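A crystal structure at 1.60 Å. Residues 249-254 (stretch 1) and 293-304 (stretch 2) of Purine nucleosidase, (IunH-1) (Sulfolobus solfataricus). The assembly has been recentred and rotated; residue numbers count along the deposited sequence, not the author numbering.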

# COMPACT_ATOMS: atom_id res chain seq x y z
N SER A 249 27.15 14.96 -25.94
CA SER A 249 28.47 14.83 -25.32
C SER A 249 28.57 15.57 -23.97
O SER A 249 29.53 15.37 -23.23
CB SER A 249 29.59 15.29 -26.27
OG SER A 249 29.65 16.69 -26.39
N ILE A 250 27.58 16.40 -23.65
CA ILE A 250 27.54 17.03 -22.32
C ILE A 250 27.33 15.97 -21.24
O ILE A 250 27.88 16.09 -20.14
CB ILE A 250 26.52 18.19 -22.26
CG1 ILE A 250 26.99 19.32 -23.18
CG2 ILE A 250 26.33 18.70 -20.81
CD1 ILE A 250 26.01 20.44 -23.41
N ALA A 251 26.59 14.90 -21.56
CA ALA A 251 26.50 13.73 -20.67
C ALA A 251 27.76 12.87 -20.79
O ALA A 251 28.18 12.49 -21.90
CB ALA A 251 25.24 12.89 -20.97
N THR A 252 28.40 12.61 -19.66
CA THR A 252 29.66 11.86 -19.66
C THR A 252 29.57 10.43 -19.09
O THR A 252 30.52 9.64 -19.24
CB THR A 252 30.75 12.65 -18.92
OG1 THR A 252 30.26 13.01 -17.63
CG2 THR A 252 31.10 13.92 -19.67
N ARG A 253 28.45 10.09 -18.46
CA ARG A 253 28.17 8.71 -18.07
C ARG A 253 26.66 8.44 -18.19
O ARG A 253 25.86 9.22 -17.69
CB ARG A 253 28.62 8.45 -16.64
CG ARG A 253 28.63 7.00 -16.26
CD ARG A 253 29.04 6.80 -14.78
NE ARG A 253 28.21 5.74 -14.28
CZ ARG A 253 27.64 5.65 -13.08
NH1 ARG A 253 27.79 6.57 -12.12
NH2 ARG A 253 26.90 4.58 -12.85
N ARG A 254 26.29 7.36 -18.87
CA ARG A 254 24.90 6.94 -19.02
C ARG A 254 24.78 5.43 -18.77
O ARG A 254 25.72 4.68 -19.07
CB ARG A 254 24.38 7.23 -20.44
CG ARG A 254 24.54 8.68 -20.91
CD ARG A 254 23.63 8.96 -22.09
NE ARG A 254 24.06 10.09 -22.91
CZ ARG A 254 23.36 10.59 -23.93
NH1 ARG A 254 22.18 10.06 -24.28
NH2 ARG A 254 23.85 11.61 -24.62
N TYR A 293 24.18 9.89 -15.43
CA TYR A 293 24.76 9.87 -14.09
C TYR A 293 25.85 10.92 -13.88
O TYR A 293 26.16 11.24 -12.73
CB TYR A 293 25.29 8.46 -13.75
CG TYR A 293 24.21 7.48 -13.32
CD1 TYR A 293 23.56 6.64 -14.22
CD2 TYR A 293 23.81 7.42 -11.99
CE1 TYR A 293 22.56 5.75 -13.78
CE2 TYR A 293 22.82 6.53 -11.56
CZ TYR A 293 22.18 5.71 -12.46
OH TYR A 293 21.18 4.85 -12.00
N GLU A 294 26.44 11.45 -14.95
CA GLU A 294 27.49 12.48 -14.88
C GLU A 294 27.43 13.40 -16.11
O GLU A 294 26.99 12.97 -17.19
CB GLU A 294 28.89 11.83 -14.79
CG GLU A 294 29.14 10.87 -13.61
CD GLU A 294 30.53 10.23 -13.63
OE1 GLU A 294 31.49 10.85 -14.14
OE2 GLU A 294 30.64 9.09 -13.13
N ILE A 295 27.87 14.65 -15.93
CA ILE A 295 28.00 15.63 -17.01
C ILE A 295 29.39 16.30 -16.97
O ILE A 295 30.11 16.20 -15.98
CB ILE A 295 26.89 16.73 -17.02
CG1 ILE A 295 27.13 17.80 -15.95
CG2 ILE A 295 25.48 16.12 -16.83
CD1 ILE A 295 26.33 19.04 -16.16
N ASN A 296 29.72 16.95 -18.08
CA ASN A 296 30.87 17.84 -18.18
C ASN A 296 30.41 19.26 -17.84
O ASN A 296 29.75 19.91 -18.65
CB ASN A 296 31.46 17.77 -19.60
CG ASN A 296 32.75 18.57 -19.75
OD1 ASN A 296 32.88 19.67 -19.23
ND2 ASN A 296 33.71 18.00 -20.48
N LYS A 297 30.74 19.72 -16.62
CA LYS A 297 30.27 21.03 -16.15
C LYS A 297 30.77 22.17 -17.03
O LYS A 297 30.01 23.11 -17.32
CB LYS A 297 30.68 21.31 -14.71
CG LYS A 297 29.82 22.44 -14.12
CD LYS A 297 30.34 23.09 -12.88
CE LYS A 297 29.43 24.28 -12.58
NZ LYS A 297 29.83 25.06 -11.42
N LYS A 298 32.03 22.09 -17.45
CA LYS A 298 32.63 23.14 -18.25
C LYS A 298 31.88 23.30 -19.56
O LYS A 298 31.54 24.42 -19.95
CB LYS A 298 34.11 22.82 -18.53
CG LYS A 298 34.80 23.84 -19.42
CD LYS A 298 36.30 23.59 -19.45
CE LYS A 298 37.00 24.52 -20.44
NZ LYS A 298 38.46 24.23 -20.54
N SER A 299 31.58 22.18 -20.22
CA SER A 299 30.84 22.22 -21.48
C SER A 299 29.44 22.80 -21.30
O SER A 299 28.98 23.57 -22.14
CB SER A 299 30.76 20.82 -22.11
OG SER A 299 32.04 20.36 -22.49
N PHE A 300 28.77 22.43 -20.20
CA PHE A 300 27.44 22.94 -19.93
C PHE A 300 27.47 24.46 -19.74
O PHE A 300 26.69 25.19 -20.35
CB PHE A 300 26.82 22.27 -18.70
CG PHE A 300 25.59 22.97 -18.22
CD1 PHE A 300 24.46 23.05 -19.02
CD2 PHE A 300 25.56 23.58 -16.99
CE1 PHE A 300 23.33 23.72 -18.61
CE2 PHE A 300 24.44 24.27 -16.56
CZ PHE A 300 23.32 24.34 -17.37
N MET A 301 28.39 24.94 -18.91
CA MET A 301 28.46 26.38 -18.64
C MET A 301 28.85 27.19 -19.87
O MET A 301 28.46 28.34 -20.02
CB MET A 301 29.37 26.68 -17.46
CG MET A 301 28.81 26.23 -16.12
SD MET A 301 27.21 26.97 -15.69
CE MET A 301 27.67 28.67 -15.35
N GLU A 302 29.61 26.58 -20.77
CA GLU A 302 29.91 27.24 -22.05
C GLU A 302 28.61 27.53 -22.84
O GLU A 302 28.50 28.60 -23.45
CB GLU A 302 30.91 26.42 -22.87
CG GLU A 302 32.31 26.45 -22.26
CD GLU A 302 33.34 25.64 -23.04
OE1 GLU A 302 32.95 24.82 -23.91
OE2 GLU A 302 34.56 25.82 -22.78
N LYS A 303 27.65 26.60 -22.82
CA LYS A 303 26.35 26.81 -23.47
C LYS A 303 25.58 27.93 -22.78
O LYS A 303 24.91 28.72 -23.44
CB LYS A 303 25.48 25.54 -23.47
CG LYS A 303 25.86 24.42 -24.40
CD LYS A 303 25.75 24.80 -25.88
CE LYS A 303 25.93 23.58 -26.80
NZ LYS A 303 26.98 22.61 -26.26
N ILE A 304 25.67 28.00 -21.46
CA ILE A 304 24.98 29.05 -20.71
C ILE A 304 25.56 30.45 -21.02
O ILE A 304 24.83 31.39 -21.33
CB ILE A 304 25.01 28.77 -19.18
CG1 ILE A 304 24.23 27.49 -18.84
CG2 ILE A 304 24.51 29.97 -18.38
CD1 ILE A 304 22.76 27.54 -19.16

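Strands 251-254 and 293-295 run antiparallel, their directions 167° apart, and backbone hydrogen bonds join them and the residues flanking them. Tyr293 N donates to Arg253 O (2.9 Å) with an N-H...O angle of 169°, Asn296 N to Ile250 O (2.9 Å, 162°), and Thr252 N to Glu294 O (2.9 Å, 161°). Glu294 O also accepts a weak bond from Arg253 N at 3.5 Å. This sharing of one carbonyl by successive amides marks a beta bulge: Ala251 pairs with Ile295, but Arg253 pairs with Glu294, a shift of one residue in register. CA-H...O contacts supplement the ladder, from Ile295 CA to Ile250 O (3.2 Å) and from Ala251 CA to Glu294 O (3.6 Å).

Arg253 and Glu294 project from the same face of the sheet, which allows a long salt bridge between Arg253 NH1 and Glu294 OE2 (3.9 Å). The carboxylate oxygen lies at the guanidinium edge, near its plane, leaving the flat surface free to stack on the Tyr293 ring, with centres 4.5 Å apart and planes inclined by 17°. The arginine thus combines charge pairing with a flat aromatic contact.

Where the second strand gives way to helix 297-304, Asn296 serves as N-cap: its OD1 accepts from Ser299 N (3.0 Å, 166°), while its backbone N remains tied to Ile250. Asn296 therefore links the strand pair to the helix start. Thr252 packs beside this turn, its CG2 3.9 Å from Asn296 CB.

Packing beyond the ladder centres on buried Ile250. Its CA-to-CB bond points sideways, yet the end of the side chain comes nearer the second stretch. CG2 of Ile250 lies 4.3 Å from Ile295 CB and 4.2 Å from Phe300 CB; Ile250 CG1 is 4.2 Å from Ser299 CB, and Ile250 CD1 reaches Lys303 NZ at 3.7 Å. The two stretches bury 579 Å² between them, both sides summed.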